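Local coordinates for NAD-dependent epimerase/dehydratase (Veillonella parvula DSM 2008, PDB 3R6D), which probably binds NAD(P) through a Rossmann-type fold, and is classed with the NAD-dependent epimerases and dehydratases, though its precise reaction is not established, at residues R38-R43 against V54-G59; S90-L95 against S145-T150; I100-G105 against F190-A195. All blocks are in the same frame, centred on the assembly; numbering follows the deposited sequence.

Contact 1: R38-R43 against V54-G59; sequences RQLKTR and VTVIEG
Val56 places CG1 anti to its backbone N (chi1 171°), beside the carbonyl carbon, and this methyl meets Leu40. Across from it, Leu40 CG stands anti to the carbonyl carbon, beside the backbone N (chi1 -66°), and CB is the atom nearest Val56. Leu40 CB lies 4.0 Å from Val56 CG1. The second methyl of Val56 serves the aliphatic part of Lys41: CG2 is 4.4 Å from Lys41 CG, a looser approach. The strand's other end meets the loop through backbone, with Arg38 N 3.8 Å from Gly59 O.

In the Rossmann domain, strands 33-37 and 54-58 are parallel neighbours, and the short helices 40-43 and 46-49 lie in the connection between them. Gly59 extends the pairing by bonding to Gly37. Leu40 also touches Leu35, and Ala13 and Ala14 of the loop after strand 8-11. In Rossmann folds the glycine-rich loop after the first strand usually lies at the cofactor pyrophosphate, and the end of the second strand near the adenosine ribose. The same is probable here, although no cofactor is modelled. Arginines just after the second strand would suit a phosphate on that ribose, as in NADP-binding relatives.

Gln39 is the N-cap residue of the helix, and its O accepts from both Thr42 N and Arg43 N. Arg43 folds back over the turn: NH1 donates to Arg38 O at 2.9 Å, with an N-H...O angle of 163° and the acceptor in the guanidinium plane. Arg38 NH2 lies 3.4 Å above that plane, offset toward its rim.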
loop_
_atom_site.group_PDB
_atom_site.type_symbol
_atom_site.label_atom_id
_atom_site.label_comp_id
_atom_site.label_asym_id
_atom_site.label_seq_id
_atom_site.Cartn_x
_atom_site.Cartn_y
_atom_site.Cartn_z
ATOM N N ARG A 38 9.214 -8.701 -11.119
ATOM C CA ARG A 38 9.544 -9.839 -11.979
ATOM C C ARG A 38 8.608 -9.826 -13.180
ATOM O O ARG A 38 7.387 -9.746 -13.001
ATOM C CB ARG A 38 9.392 -11.112 -11.163
ATOM C CG ARG A 38 9.642 -12.370 -11.970
ATOM C CD ARG A 38 9.223 -13.619 -11.198
ATOM N NE ARG A 38 7.763 -13.718 -11.056
ATOM C CZ ARG A 38 7.074 -13.533 -9.934
ATOM N NH1 ARG A 38 7.672 -13.186 -8.783
ATOM N NH2 ARG A 38 5.758 -13.676 -9.974
ATOM N N GLN A 39 9.156 -9.923 -14.394
ATOM C CA GLN A 39 8.333 -10.004 -15.629
ATOM C C GLN A 39 7.294 -8.897 -15.702
ATOM O O GLN A 39 6.207 -9.105 -16.211
ATOM C CB GLN A 39 7.671 -11.387 -15.815
ATOM C CG GLN A 39 8.720 -12.463 -16.093
ATOM C CD GLN A 39 9.474 -12.161 -17.383
ATOM O OE1 GLN A 39 8.854 -11.864 -18.429
ATOM N NE2 GLN A 39 10.792 -12.282 -17.344
ATOM N N LEU A 40 7.651 -7.708 -15.242
ATOM C CA LEU A 40 6.661 -6.630 -15.221
ATOM C C LEU A 40 6.273 -6.207 -16.631
ATOM O O LEU A 40 5.169 -5.682 -16.827
ATOM C CB LEU A 40 7.159 -5.416 -14.448
ATOM C CG LEU A 40 7.352 -5.653 -12.951
ATOM C CD1 LEU A 40 7.616 -4.305 -12.308
ATOM C CD2 LEU A 40 6.165 -6.328 -12.326
ATOM N N LYS A 41 7.134 -6.407 -17.627
ATOM C CA LYS A 41 6.766 -5.951 -18.970
ATOM C C LYS A 41 5.657 -6.809 -19.590
ATOM O O LYS A 41 5.058 -6.397 -20.592
ATOM C CB LYS A 41 7.982 -5.877 -19.898
ATOM C CG LYS A 41 9.075 -4.922 -19.408
ATOM C CD LYS A 41 10.273 -4.943 -20.371
ATOM C CE LYS A 41 11.352 -3.973 -19.980
ATOM N NZ LYS A 41 12.297 -3.780 -21.125
ATOM N N THR A 42 5.361 -7.984 -19.017
ATOM C CA THR A 42 4.211 -8.749 -19.454
ATOM C C THR A 42 3.060 -8.704 -18.452
ATOM O O THR A 42 1.916 -8.839 -18.853
ATOM C CB THR A 42 4.573 -10.219 -19.788
ATOM O OG1 THR A 42 4.817 -10.924 -18.560
ATOM C CG2 THR A 42 5.792 -10.280 -20.750
ATOM N N ARG A 43 3.340 -8.531 -17.164
ATOM C CA ARG A 43 2.291 -8.600 -16.151
ATOM C C ARG A 43 1.517 -7.285 -15.990
ATOM O O ARG A 43 0.473 -7.242 -15.325
ATOM C CB ARG A 43 2.931 -8.966 -14.804
ATOM C CG ARG A 43 3.484 -10.385 -14.828
ATOM C CD ARG A 43 4.330 -10.647 -13.601
ATOM N NE ARG A 43 3.552 -10.676 -12.384
ATOM C CZ ARG A 43 4.081 -10.557 -11.171
ATOM N NH1 ARG A 43 5.377 -10.312 -11.029
ATOM N NH2 ARG A 43 3.310 -10.677 -10.090
ATOM N N VAL A 54 7.435 5.906 -17.034
ATOM C CA VAL A 54 7.550 4.630 -16.348
ATOM C C VAL A 54 8.875 3.957 -16.698
ATOM O O VAL A 54 9.209 3.825 -17.879
ATOM C CB VAL A 54 6.383 3.690 -16.731
ATOM C CG1 VAL A 54 6.544 2.317 -16.112
ATOM C CG2 VAL A 54 5.052 4.325 -16.284
ATOM N N THR A 55 9.608 3.544 -15.667
ATOM C CA THR A 55 10.844 2.804 -15.789
ATOM C C THR A 55 10.646 1.486 -15.069
ATOM O O THR A 55 10.173 1.493 -13.936
ATOM C CB THR A 55 11.990 3.582 -15.132
ATOM O OG1 THR A 55 12.106 4.864 -15.766
ATOM C CG2 THR A 55 13.298 2.822 -15.236
ATOM N N VAL A 56 11.006 0.371 -15.700
ATOM C CA VAL A 56 10.956 -0.971 -15.078
ATOM C C VAL A 56 12.350 -1.413 -14.669
ATOM O O VAL A 56 13.287 -1.315 -15.498
ATOM C CB VAL A 56 10.396 -2.045 -16.059
ATOM C CG1 VAL A 56 10.561 -3.490 -15.494
ATOM C CG2 VAL A 56 8.943 -1.744 -16.380
ATOM N N ILE A 57 12.492 -1.936 -13.447
ATOM C CA ILE A 57 13.736 -2.536 -12.977
ATOM C C ILE A 57 13.437 -3.950 -12.506
ATOM O O ILE A 57 12.553 -4.161 -11.668
ATOM C CB ILE A 57 14.397 -1.703 -11.858
ATOM C CG1 ILE A 57 14.735 -0.294 -12.397
ATOM C CG2 ILE A 57 15.617 -2.455 -11.268
ATOM C CD1 ILE A 57 15.283 0.666 -11.397
ATOM N N GLU A 58 14.166 -4.908 -13.060
ATOM C CA GLU A 58 14.021 -6.339 -12.745
ATOM C C GLU A 58 14.593 -6.701 -11.398
ATOM O O GLU A 58 15.686 -6.248 -11.042
ATOM C CB GLU A 58 14.807 -7.124 -13.844
ATOM C CG GLU A 58 14.861 -8.644 -13.689
ATOM C CD GLU A 58 15.945 -9.176 -12.758
ATOM O OE1 GLU A 58 17.164 -8.850 -12.888
ATOM O OE2 GLU A 58 15.587 -10.018 -11.911
ATOM N N GLY A 59 13.864 -7.518 -10.637
ATOM C CA GLY A 59 14.400 -8.119 -9.443
ATOM C C GLY A 59 13.333 -8.536 -8.458
ATOM O O GLY A 59 12.127 -8.363 -8.678
#

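Contact 2: S90-L95 against S145-T150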
loop_
_atom_site.group_PDB
_atom_site.type_symbol
_atom_site.label_atom_id
_atom_site.label_comp_id
_atom_site.label_asym_id
_atom_site.label_seq_id
_atom_site.Cartn_x
_atom_site.Cartn_y
_atom_site.Cartn_z
ATOM N N SER A 90 14.157 -6.678 4.319
ATOM C CA SER A 90 15.030 -6.395 3.167
ATOM C C SER A 90 14.715 -5.032 2.538
ATOM O O SER A 90 15.640 -4.313 2.134
ATOM C CB SER A 90 14.916 -7.486 2.130
ATOM O OG SER A 90 15.440 -8.693 2.647
ATOM N N ILE A 91 13.423 -4.684 2.458
ATOM C CA ILE A 91 12.991 -3.392 1.931
ATOM C C ILE A 91 13.486 -2.271 2.854
ATOM O O ILE A 91 14.067 -1.309 2.405
ATOM C CB ILE A 91 11.458 -3.355 1.774
ATOM C CG1 ILE A 91 11.058 -4.311 0.641
ATOM C CG2 ILE A 91 10.983 -1.918 1.497
ATOM C CD1 ILE A 91 9.584 -4.603 0.615
ATOM N N VAL A 92 13.262 -2.425 4.159
ATOM C CA VAL A 92 13.728 -1.422 5.084
ATOM C C VAL A 92 15.245 -1.207 4.990
ATOM O O VAL A 92 15.706 -0.064 5.006
ATOM C CB VAL A 92 13.302 -1.807 6.513
ATOM C CG1 VAL A 92 14.054 -1.028 7.557
ATOM C CG2 VAL A 92 11.775 -1.592 6.713
ATOM N N LYS A 93 15.991 -2.309 4.880
ATOM C CA LYS A 93 17.444 -2.243 4.751
ATOM C C LYS A 93 17.845 -1.495 3.485
ATOM O O LYS A 93 18.720 -0.647 3.526
ATOM C CB LYS A 93 18.060 -3.639 4.806
ATOM C CG LYS A 93 19.558 -3.672 4.512
ATOM C CD LYS A 93 20.067 -5.100 4.463
ATOM C CE LYS A 93 20.394 -5.621 5.858
ATOM N NZ LYS A 93 21.335 -6.788 5.785
ATOM N N ALA A 94 17.206 -1.800 2.358
ATOM C CA ALA A 94 17.523 -1.103 1.097
ATOM C C ALA A 94 17.210 0.381 1.179
ATOM O O ALA A 94 17.999 1.212 0.734
ATOM C CB ALA A 94 16.800 -1.715 -0.059
ATOM N N LEU A 95 16.042 0.733 1.736
ATOM C CA LEU A 95 15.714 2.146 1.863
ATOM C C LEU A 95 16.731 2.849 2.802
ATOM O O LEU A 95 17.187 3.949 2.489
ATOM C CB LEU A 95 14.271 2.345 2.417
ATOM C CG LEU A 95 13.155 2.363 1.313
ATOM C CD1 LEU A 95 13.013 1.091 0.495
ATOM C CD2 LEU A 95 11.843 2.678 1.997
ATOM N N SER A 145 11.112 0.333 12.347
ATOM C CA SER A 145 12.034 1.070 11.584
ATOM C C SER A 145 12.014 2.499 11.995
ATOM O O SER A 145 11.097 2.961 12.713
ATOM C CB SER A 145 11.695 0.913 10.112
ATOM O OG SER A 145 10.730 1.880 9.678
ATOM N N ASN A 146 12.990 3.227 11.490
ATOM C CA ASN A 146 13.057 4.625 11.681
ATOM C C ASN A 146 12.452 5.430 10.520
ATOM O O ASN A 146 12.591 6.650 10.438
ATOM C CB ASN A 146 14.567 4.918 11.853
ATOM C CG ASN A 146 15.447 4.307 10.674
ATOM O OD1 ASN A 146 14.995 4.295 9.520
ATOM N ND2 ASN A 146 16.662 3.774 10.977
ATOM N N LEU A 147 11.788 4.713 9.586
ATOM C CA LEU A 147 11.304 5.328 8.359
ATOM C C LEU A 147 10.090 6.193 8.651
ATOM O O LEU A 147 9.329 5.944 9.622
ATOM C CB LEU A 147 10.933 4.267 7.302
ATOM C CG LEU A 147 12.102 3.394 6.866
ATOM C CD1 LEU A 147 11.640 2.241 6.007
ATOM C CD2 LEU A 147 13.160 4.215 6.103
ATOM N N ASN A 148 9.852 7.189 7.801
ATOM C CA ASN A 148 8.642 7.957 7.881
ATOM C C ASN A 148 7.540 7.190 7.135
ATOM O O ASN A 148 7.270 7.436 5.944
ATOM C CB ASN A 148 8.813 9.354 7.315
ATOM C CG ASN A 148 7.535 10.146 7.409
ATOM O OD1 ASN A 148 6.597 9.714 8.098
ATOM N ND2 ASN A 148 7.429 11.237 6.663
ATOM N N TYR A 149 6.936 6.219 7.837
ATOM C CA TYR A 149 5.977 5.303 7.245
ATOM C C TYR A 149 4.555 5.783 7.396
ATOM O O TYR A 149 4.188 6.435 8.396
ATOM C CB TYR A 149 6.134 3.883 7.834
ATOM C CG TYR A 149 5.731 3.769 9.286
ATOM C CD1 TYR A 149 4.393 3.589 9.628
ATOM C CD2 TYR A 149 6.680 3.805 10.318
ATOM C CE1 TYR A 149 3.978 3.487 10.943
ATOM C CE2 TYR A 149 6.290 3.692 11.653
ATOM C CZ TYR A 149 4.929 3.527 11.945
ATOM O OH TYR A 149 4.474 3.398 13.254
ATOM N N THR A 150 3.732 5.380 6.424
ATOM C CA THR A 150 2.285 5.340 6.639
ATOM C C THR A 150 1.831 3.933 6.276
ATOM O O THR A 150 2.047 3.496 5.126
ATOM C CB THR A 150 1.515 6.330 5.720
ATOM O OG1 THR A 150 2.157 7.619 5.712
ATOM C CG2 THR A 150 0.070 6.434 6.168
#
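The apolar contacts centre on one methyl. Leu147 CD1 fits between two residues a helical turn apart, 3.9 Å from Val92 CG2 and 4.0 Å from Leu95 CD2. The two leucine side chains cross at about a right angle, so they meet through methyl ends rather than along their lengths. The other branch of Val92 is used too: CG1 touches Ser145 CB at 4.0 Å. Around them, Leu95 and Leu147 both rest on Val103 of strand 102-108, while Val92 and Leu147 reach Val141 and Leu142 of helix 129-144, respectively. Helix 85-96 is the crossover helix that links parallel strands 76-79 and 102-108, and here it packs against the lead-in to strand 148-158.

The polar bonds stay on one side of the contact. With OG set between the backbone N and the carbonyl carbon (chi1 87°), Ser145 can accept from Leu147 N at 3.0 Å and 160°, forming an ST turn. The same OG is hydrogen-bonded to Leu142 O. Arg203 NH1 takes the carbonyls of Ser145 and Leu147.

Polar groups therefore shape the loop and aim Leu147, and the join to the helix itself is purely hydrophobic.

Contact 3: I100-G105 against F190-A195; sequences IRRVIG and FDILHA
Strand residues 102-105 face residues 190-193 of helix 182-193, nearest at Ile104 and Ile192, whose CA atoms are 9.2 Å apart. Side chains fill that gap. Ile104 CD1 reaches two residues of the helix: Ile192 CG2 at 4.0 Å and Leu193 CD2 at 3.9 Å. Ile104 and Ile192 lie alongside each other, running opposite ways, while Leu193 comes in obliquely. Leu152 of strand 148-158 touches both isoleucines, and Leu25 of helix 22-28 touches Leu193.

Arg102 adds a polar element to this apolar layer. Its chain bends at chi2 (80°), and the guanidinium meets Ile192 by its edge, with Arg102 NH2 3.8 Å from Ile192 CG2. A water in the guanidinium plane accepts from Arg102 NH2 at 2.9 Å. It lies 2.9 Å from Ile192 O, a bond it can donate, though other acceptors compete. The buried charge is well supplied: NE forms a salt bridge with Glu198, NH1 bonds to Asn148 O and NH2 to Thr150 OG1. These bonds fix the rotation of the group, and Glu198 probably balances its charge.

A side-chain bond also closes the end of the helix segment. His194 ND1 donates to Phe190 O at 2.8 Å and 159°. The donor stands above the carbonyl plane, 36° out of it, while the oxygen lies close to the imidazole plane. The two rings overlap at their rims, and His194 CE1 sits 3.2 Å above the Phe190 ring. His194 N bonds to Asp191 O.

Ile104 and Val103 point to opposite faces of the sheet, with helix 182-193 on the Ile104 side and helix 85-96 on the other. A largely parallel sheet covered by helices on both faces is the three-layer alpha/beta/alpha build of the Rossmann fold.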
loop_
_atom_site.group_PDB
_atom_site.type_symbol
_atom_site.label_atom_id
_atom_site.label_comp_id
_atom_site.label_asym_id
_atom_site.label_seq_id
_atom_site.Cartn_x
_atom_site.Cartn_y
_atom_site.Cartn_z
ATOM N N ILE A 100 16.476 6.720 2.010
ATOM C CA ILE A 100 15.083 6.964 1.593
ATOM C C ILE A 100 14.232 6.932 2.842
ATOM O O ILE A 100 14.286 5.946 3.584
ATOM C CB ILE A 100 14.587 5.855 0.621
ATOM C CG1 ILE A 100 15.566 5.640 -0.555
ATOM C CG2 ILE A 100 13.147 6.185 0.127
ATOM C CD1 ILE A 100 15.907 6.923 -1.372
ATOM N N ARG A 101 13.504 8.009 3.103
ATOM C CA ARG A 101 12.755 8.136 4.360
ATOM C C ARG A 101 11.270 7.790 4.245
ATOM O O ARG A 101 10.696 7.172 5.167
ATOM C CB ARG A 101 12.893 9.562 4.910
ATOM C CG ARG A 101 14.331 10.044 4.967
ATOM C CD ARG A 101 15.126 9.241 5.968
ATOM N NE ARG A 101 14.582 9.440 7.306
ATOM C CZ ARG A 101 14.408 8.473 8.207
ATOM N NH1 ARG A 101 14.740 7.220 7.942
ATOM N NH2 ARG A 101 13.893 8.768 9.375
ATOM N N ARG A 102 10.643 8.181 3.133
ATOM C CA ARG A 102 9.157 8.150 3.044
ATOM C C ARG A 102 8.636 6.867 2.417
ATOM O O ARG A 102 9.023 6.529 1.280
ATOM C CB ARG A 102 8.662 9.356 2.259
ATOM C CG ARG A 102 7.152 9.540 2.309
ATOM C CD ARG A 102 6.725 10.208 3.603
ATOM N NE ARG A 102 5.256 10.359 3.635
ATOM C CZ ARG A 102 4.376 9.463 4.108
ATOM N NH1 ARG A 102 4.779 8.346 4.724
ATOM N NH2 ARG A 102 3.081 9.703 3.957
ATOM N N VAL A 103 7.800 6.140 3.163
ATOM C CA VAL A 103 7.263 4.868 2.652
ATOM C C VAL A 103 5.776 4.786 2.986
ATOM O O VAL A 103 5.369 5.087 4.110
ATOM C CB VAL A 103 8.131 3.655 3.138
ATOM C CG1 VAL A 103 8.159 3.526 4.642
ATOM C CG2 VAL A 103 7.700 2.376 2.452
ATOM N N ILE A 104 4.959 4.392 2.001
ATOM C CA ILE A 104 3.543 4.116 2.211
ATOM C C ILE A 104 3.340 2.645 1.878
ATOM O O ILE A 104 3.709 2.212 0.786
ATOM C CB ILE A 104 2.665 5.010 1.295
ATOM C CG1 ILE A 104 2.854 6.486 1.646
ATOM C CG2 ILE A 104 1.194 4.600 1.413
ATOM C CD1 ILE A 104 2.359 7.449 0.581
ATOM N N GLY A 105 2.760 1.877 2.798
ATOM C CA GLY A 105 2.610 0.443 2.603
ATOM C C GLY A 105 1.197 -0.020 2.900
ATOM O O GLY A 105 0.516 0.558 3.754
ATOM N N PHE A 190 -3.561 8.772 -3.432
ATOM C CA PHE A 190 -3.363 9.995 -4.198
ATOM C C PHE A 190 -3.441 11.205 -3.259
ATOM O O PHE A 190 -2.604 12.111 -3.299
ATOM C CB PHE A 190 -4.434 10.060 -5.287
ATOM C CG PHE A 190 -4.376 11.297 -6.136
ATOM C CD1 PHE A 190 -3.711 11.289 -7.358
ATOM C CD2 PHE A 190 -4.997 12.461 -5.712
ATOM C CE1 PHE A 190 -3.683 12.442 -8.169
ATOM C CE2 PHE A 190 -4.944 13.623 -6.490
ATOM C CZ PHE A 190 -4.294 13.595 -7.714
ATOM N N ASP A 191 -4.483 11.227 -2.425
ATOM C CA ASP A 191 -4.707 12.374 -1.532
ATOM C C ASP A 191 -3.546 12.516 -0.540
ATOM O O ASP A 191 -3.082 13.636 -0.287
ATOM C CB ASP A 191 -6.031 12.239 -0.809
ATOM C CG ASP A 191 -7.227 12.417 -1.734
ATOM O OD1 ASP A 191 -7.049 12.965 -2.843
ATOM O OD2 ASP A 191 -8.358 12.019 -1.369
ATOM N N ILE A 192 -3.030 11.396 -0.017
ATOM C CA ILE A 192 -1.885 11.466 0.879
ATOM C C ILE A 192 -0.666 12.080 0.192
ATOM O O ILE A 192 0.085 12.878 0.784
ATOM C CB ILE A 192 -1.612 10.071 1.449
ATOM C CG1 ILE A 192 -2.750 9.678 2.390
ATOM C CG2 ILE A 192 -0.279 10.017 2.170
ATOM C CD1 ILE A 192 -2.750 8.219 2.806
ATOM N N LEU A 193 -0.446 11.685 -1.068
ATOM C CA LEU A 193 0.686 12.197 -1.847
ATOM C C LEU A 193 0.573 13.679 -2.217
ATOM O O LEU A 193 1.543 14.276 -2.653
ATOM C CB LEU A 193 0.873 11.365 -3.115
ATOM C CG LEU A 193 1.369 9.923 -2.903
ATOM C CD1 LEU A 193 1.148 9.076 -4.153
ATOM C CD2 LEU A 193 2.828 9.912 -2.438
ATOM N N HIS A 194 -0.615 14.237 -2.056
ATOM C CA HIS A 194 -0.873 15.650 -2.312
ATOM C C HIS A 194 -1.028 16.479 -1.042
ATOM O O HIS A 194 -1.303 17.679 -1.138
ATOM C CB HIS A 194 -2.095 15.794 -3.222
ATOM C CG HIS A 194 -1.817 15.400 -4.635
ATOM N ND1 HIS A 194 -1.714 14.075 -5.030
ATOM C CD2 HIS A 194 -1.627 16.150 -5.750
ATOM C CE1 HIS A 194 -1.456 14.040 -6.335
ATOM N NE2 HIS A 194 -1.408 15.282 -6.793
ATOM N N ALA A 195 -0.851 15.885 0.131
ATOM C CA ALA A 195 -1.124 16.565 1.409
ATOM C C ALA A 195 0.066 17.436 1.833
ATOM O O ALA A 195 1.101 16.924 2.247
ATOM C CB ALA A 195 -1.410 15.505 2.490
HETATM O O HOH W 1 2.345 12.006 2.393
#

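All three contacts join helices or their flanks to one mixed sheet. Contact 1 is partly buried at the edge of the domain, about 22 Å between centres from each of the others, with exposed basic residues. Contact 2 is also partly buried, but none of its touching residues is exposed. Contact 3 is buried. Contacts 2 and 3 touch: Asn146 O and Arg101 NH2 are 2.7 Å apart, and Asn148 N and Arg101 O 2.8 Å, both probable hydrogen bonds between the starts of neighbouring strands 102-108 and 148-158. The chemistry differs with place: contact 2 is hydrophobic across its join, whereas contact 3 also buries an arginine and a water held between the two segments.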